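PDB 5I4M: amidase, hydantoinase/carbamoylase family from Burkholderia vietnamiensis, which probably hydrolyses N-carbamoyl-L-amino acids or related amides as a two-zinc enzyme of the peptidase M20 family. Local coordinates for the interface of chains A and B. Coordinates in Å, arbitrary orientation; residue numbers count along the deposited sequence, not the author numbering. Chains: chain A/B, Amidase, hydantoinase/carbamoylase family.

Contact 1: the interface of chains A and B. Residues chain A 245-246, 292, 294, 296-297; chain B 108-110, 403.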
loop_
_atom_site.group_PDB
_atom_site.type_symbol
_atom_site.label_atom_id
_atom_site.label_comp_id
_atom_site.label_asym_id
_atom_site.label_seq_id
_atom_site.Cartn_x
_atom_site.Cartn_y
_atom_site.Cartn_z
ATOM N N GLU A 245 5.608 15.222 3.480
ATOM C CA GLU A 245 6.739 14.326 3.329
ATOM C C GLU A 245 8.031 15.091 3.596
ATOM O O GLU A 245 8.160 16.276 3.277
ATOM C CB GLU A 245 6.749 13.675 1.940
ATOM C CG GLU A 245 6.756 14.629 0.771
ATOM C CD GLU A 245 5.358 15.035 0.335
ATOM O OE1 GLU A 245 5.218 15.534 -0.800
ATOM O OE2 GLU A 245 4.402 14.853 1.121
ATOM N N ALA A 246 8.972 14.416 4.232
ATOM C CA ALA A 246 10.233 15.040 4.619
ATOM C C ALA A 246 11.190 13.914 4.968
ATOM O O ALA A 246 10.817 12.737 4.970
ATOM C CB ALA A 246 10.064 16.021 5.784
ATOM N N PRO A 292 4.772 8.810 0.036
ATOM C CA PRO A 292 5.171 8.103 -1.185
ATOM C C PRO A 292 5.544 6.644 -0.956
ATOM O O PRO A 292 5.906 5.965 -1.911
ATOM C CB PRO A 292 6.389 8.907 -1.665
ATOM C CG PRO A 292 7.016 9.396 -0.397
ATOM C CD PRO A 292 5.834 9.714 0.519
ATOM N N SER A 294 8.102 5.392 0.709
ATOM C CA SER A 294 9.544 5.175 0.661
ATOM C C SER A 294 10.077 5.100 2.086
ATOM O O SER A 294 9.719 5.928 2.927
ATOM C CB SER A 294 10.239 6.296 -0.118
ATOM O OG SER A 294 11.646 6.095 -0.148
ATOM N N ASN A 296 12.721 5.807 3.740
ATOM C CA ASN A 296 13.382 6.941 4.389
ATOM C C ASN A 296 12.714 8.286 4.057
ATOM O O ASN A 296 13.374 9.332 4.033
ATOM C CB ASN A 296 14.888 6.963 4.087
ATOM C CG ASN A 296 15.233 6.784 2.610
ATOM O OD1 ASN A 296 14.405 6.376 1.790
ATOM N ND2 ASN A 296 16.506 7.064 2.278
ATOM N N VAL A 297 11.393 8.275 3.865
ATOM C CA VAL A 297 10.590 9.487 3.703
ATOM C C VAL A 297 9.428 9.405 4.686
ATOM O O VAL A 297 8.656 8.441 4.645
ATOM C CB VAL A 297 10.054 9.636 2.265
ATOM C CG1 VAL A 297 9.243 10.934 2.122
ATOM C CG2 VAL A 297 11.198 9.596 1.246
ATOM N N GLN B 108 14.695 10.295 -4.474
ATOM C CA GLN B 108 13.474 9.751 -3.909
ATOM C C GLN B 108 12.314 9.937 -4.879
ATOM O O GLN B 108 12.390 10.758 -5.793
ATOM C CB GLN B 108 13.150 10.463 -2.594
ATOM C CG GLN B 108 14.132 10.143 -1.484
ATOM C CD GLN B 108 13.914 8.754 -0.927
ATOM O OE1 GLN B 108 12.817 8.196 -1.035
ATOM N NE2 GLN B 108 14.951 8.186 -0.332
ATOM N N PRO B 109 11.205 9.219 -4.675
ATOM C CA PRO B 109 10.002 9.507 -5.477
ATOM C C PRO B 109 9.485 10.920 -5.277
ATOM O O PRO B 109 8.958 11.525 -6.219
ATOM C CB PRO B 109 8.991 8.465 -4.977
ATOM C CG PRO B 109 9.486 8.060 -3.634
ATOM C CD PRO B 109 10.984 8.091 -3.752
ATOM N N THR B 110 9.613 11.454 -4.070
ATOM C CA THR B 110 9.345 12.861 -3.770
ATOM C C THR B 110 10.650 13.636 -3.649
ATOM O O THR B 110 10.872 14.378 -2.697
ATOM C CB THR B 110 8.532 12.976 -2.487
ATOM O OG1 THR B 110 9.194 12.242 -1.444
ATOM C CG2 THR B 110 7.144 12.396 -2.702
ATOM N N HIS B 403 13.799 15.433 0.799
ATOM C CA HIS B 403 12.902 14.310 0.474
ATOM C C HIS B 403 11.465 14.788 0.310
ATOM O O HIS B 403 10.498 14.059 0.565
ATOM C CB HIS B 403 13.002 13.191 1.510
ATOM C CG HIS B 403 14.264 12.413 1.391
ATOM N ND1 HIS B 403 14.483 11.227 2.058
ATOM C CD2 HIS B 403 15.367 12.637 0.640
ATOM C CE1 HIS B 403 15.673 10.755 1.724
ATOM N NE2 HIS B 403 16.233 11.598 0.871
#
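B:Gln108 points its side-chain amide at A:Ser294 and A:Asn296, which take up its two ends. The hydroxyl OG of A:Ser294, anti to the backbone N (chi1 179°), which extends it toward B:Gln108, donates to OE1 of B:Gln108 at 2.6 Å and lies in the amide's carbonyl plane, on a lone pair. At the other end NE2 of B:Gln108 donates to OD1 of A:Asn296 over 2.8 Å. This second bond is bent: the two amide planes are turned 73° apart, and the donor stands above the A:Asn296 carbonyl plane. Between them the pair of bonds fixes the rotation of the B:Gln108 amide, whose carbon CD meets methyl CG2 of A:Val297 tip to tip.

On chain B itself, CG of B:Gln108 sits over the centre of one face of the B:His403 imidazole. That ring presents its edge to chain A: ND1 donates to the backbone O of A:Asn296 at 3.0 Å, with the acceptor in the ring plane. B:His403 is a zinc ligand, so the bond links a metal-site side chain directly to the partner subunit.

The apolar flank is formed by A:Pro292, which follows a cis peptide bond and packs against B:Pro109 and B:Thr110, crossing the threonine side chain at about a right angle. There CB of A:Pro292 lies 3.7 Å from methyl CG2 of B:Thr110. OG1 of B:Thr110, also near the proline, donates to the backbone O of B:His403 at 3.0 Å.

Contact 2: the interface of chains A and B. Residues chain A 214, 307, 309, 376-377, 403; chain B 247-250, 296.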
loop_
_atom_site.group_PDB
_atom_site.type_symbol
_atom_site.label_atom_id
_atom_site.label_comp_id
_atom_site.label_asym_id
_atom_site.label_seq_id
_atom_site.Cartn_x
_atom_site.Cartn_y
_atom_site.Cartn_z
ATOM N N GLN A 214 -20.866 -16.924 7.240
ATOM C CA GLN A 214 -19.654 -16.111 7.325
ATOM C C GLN A 214 -19.272 -15.794 8.765
ATOM O O GLN A 214 -18.458 -14.897 9.011
ATOM C CB GLN A 214 -19.784 -14.822 6.505
ATOM C CG GLN A 214 -20.115 -15.111 5.049
ATOM C CD GLN A 214 -20.276 -13.850 4.243
ATOM O OE1 GLN A 214 -21.255 -13.129 4.412
ATOM N NE2 GLN A 214 -19.318 -13.576 3.356
ATOM N N ASP A 307 -14.618 0.561 8.348
ATOM C CA ASP A 307 -15.771 -0.320 8.205
ATOM C C ASP A 307 -16.378 -0.448 9.593
ATOM O O ASP A 307 -15.724 -0.968 10.503
ATOM C CB ASP A 307 -15.320 -1.679 7.650
ATOM C CG ASP A 307 -16.463 -2.673 7.453
ATOM O OD1 ASP A 307 -17.230 -2.945 8.399
ATOM O OD2 ASP A 307 -16.555 -3.214 6.333
ATOM N N ARG A 309 -20.001 -1.635 11.752
ATOM C CA ARG A 309 -21.276 -2.344 11.671
ATOM C C ARG A 309 -21.856 -2.520 13.068
ATOM O O ARG A 309 -21.115 -2.704 14.039
ATOM C CB ARG A 309 -21.117 -3.731 11.021
ATOM C CG ARG A 309 -20.143 -3.723 9.856
ATOM C CD ARG A 309 -20.051 -5.082 9.186
ATOM N NE ARG A 309 -19.068 -5.009 8.115
ATOM C CZ ARG A 309 -19.094 -5.761 7.023
ATOM N NH1 ARG A 309 -20.053 -6.671 6.864
ATOM N NH2 ARG A 309 -18.183 -5.578 6.079
ATOM N N GLY A 376 -24.440 -10.755 9.698
ATOM C CA GLY A 376 -23.396 -9.816 10.052
ATOM C C GLY A 376 -22.812 -9.146 8.828
ATOM O O GLY A 376 -22.217 -8.066 8.917
ATOM N N ALA A 377 -22.963 -9.789 7.675
ATOM C CA ALA A 377 -22.546 -9.200 6.412
ATOM C C ALA A 377 -23.735 -8.542 5.722
ATOM O O ALA A 377 -24.896 -8.762 6.083
ATOM C CB ALA A 377 -21.937 -10.257 5.486
ATOM N N HIS A 403 -14.045 -14.574 3.589
ATOM C CA HIS A 403 -13.073 -13.615 3.064
ATOM C C HIS A 403 -11.640 -14.081 3.314
ATOM O O HIS A 403 -10.714 -13.274 3.431
ATOM C CB HIS A 403 -13.332 -12.210 3.616
ATOM C CG HIS A 403 -14.530 -11.560 2.985
ATOM N ND1 HIS A 403 -14.829 -10.223 3.121
ATOM C CD2 HIS A 403 -15.495 -12.083 2.187
ATOM C CE1 HIS A 403 -15.930 -9.949 2.439
ATOM N NE2 HIS A 403 -16.353 -11.062 1.860
ATOM N N HIS B 247 -13.458 -11.965 7.483
ATOM C CA HIS B 247 -14.486 -10.991 7.138
ATOM C C HIS B 247 -14.475 -9.819 8.116
ATOM O O HIS B 247 -14.409 -10.007 9.334
ATOM C CB HIS B 247 -15.863 -11.650 7.141
ATOM C CG HIS B 247 -16.838 -10.970 6.243
ATOM N ND1 HIS B 247 -17.284 -9.685 6.471
ATOM C CD2 HIS B 247 -17.416 -11.373 5.086
ATOM C CE1 HIS B 247 -18.112 -9.333 5.503
ATOM N NE2 HIS B 247 -18.211 -10.341 4.650
ATOM N N ALA B 248 -14.565 -8.598 7.576
ATOM C CA ALA B 248 -14.616 -7.416 8.438
ATOM C C ALA B 248 -15.894 -7.344 9.263
ATOM O O ALA B 248 -15.920 -6.640 10.280
ATOM C CB ALA B 248 -14.476 -6.138 7.605
ATOM N N GLY B 249 -16.952 -8.039 8.845
ATOM C CA GLY B 249 -18.191 -8.075 9.580
ATOM C C GLY B 249 -18.247 -9.172 10.631
ATOM O O GLY B 249 -17.791 -8.997 11.767
ATOM N N PRO B 250 -18.807 -10.337 10.262
ATOM C CA PRO B 250 -19.129 -11.358 11.272
ATOM C C PRO B 250 -17.957 -12.159 11.826
ATOM O O PRO B 250 -18.185 -13.233 12.389
ATOM C CB PRO B 250 -20.116 -12.279 10.535
ATOM C CG PRO B 250 -19.882 -12.030 9.081
ATOM C CD PRO B 250 -19.453 -10.610 8.963
ATOM N N ASN B 296 -13.209 -4.511 3.187
ATOM C CA ASN B 296 -14.011 -5.380 4.043
ATOM C C ASN B 296 -13.332 -6.728 4.306
ATOM O O ASN B 296 -14.003 -7.743 4.522
ATOM C CB ASN B 296 -15.447 -5.548 3.511
ATOM C CG ASN B 296 -15.542 -5.911 2.028
ATOM O OD1 ASN B 296 -14.585 -5.802 1.264
ATOM N ND2 ASN B 296 -16.750 -6.318 1.614
HETATM O O HOH W 1 -15.983 -3.934 10.572
#
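A:Arg309 packs its guanidinium on B:Gly249, in the loop that follows B:His247; CA of B:Gly249 lies over one face, 3.5 Å from NE of A:Arg309. In its own plane the guanidinium is fixed from two directions by chain A. A:Asp307 takes it in a side-on salt bridge, nearly straight and using the syn lone pairs of the carboxylate, with NE of A:Arg309 donating to OD1 of A:Asp307 at 2.8 Å and NH2 to OD2. NH1 of A:Arg309 reaches the backbone O of A:Gly376 at 3.3 Å. A:Asp307 therefore sets the orientation of the arginine, and through water 1, which bonds to its OD1 and O and to the backbone O of B:Ala248, it also holds the partner chain.

B:Pro250, in the same loop, buries as much surface as A:Arg309, about 31 Å² each. It wedges its CG and CD between A:Gln214 and A:Gly376; CG of B:Pro250 packs 3.8 Å from CB of A:Gln214, and CD leans on the A:Gly376 backbone.

B:His247 stacks on the zinc ligand A:His403, ring centroids 3.8 Å apart and planes 23° from parallel, with CD2 of B:His247 over the centre of the A:His403 ring. Its CG is anti to the backbone N (chi1 -154°), which carries the imidazole out over A:His403. ND1 of B:His247 accepts the backbone N-H of B:Gly249 at 2.9 Å, fixing the ring's rotation. The A:Arg309 guanidinium stands almost perpendicular to this ring, with NH1 of A:Arg309 3.6 Å from CE1 of B:His247.

A:Gln214, A:Arg309, B:His247 and B:Asn296 all belong to the site where this protein binds 3-phosphoglycerate, which may come from purification or crystallisation and perhaps marks the substrate pocket. The contact thus completes a ligand pocket beside the zincs of one subunit with residues of the other.

Contact 1 and contact 2 lie about 35 Å apart, measured between the centres of their C-alpha atoms, at the two ends of a two-fold symmetric interface. His403 and Asn296 occur in both with the chains exchanged: in contact 1 chain B supplies the histidine, in contact 2 chain A does. Strand 246-247 likewise contributes to both, through A:Ala246 in one and B:His247 in the other. The contacts thus show different portions of equivalent regions, each joining one subunit's metal site to the other's segments around 245-250 and 292-297. Such reciprocal pairing suggests that the dimer is needed to build both active sites.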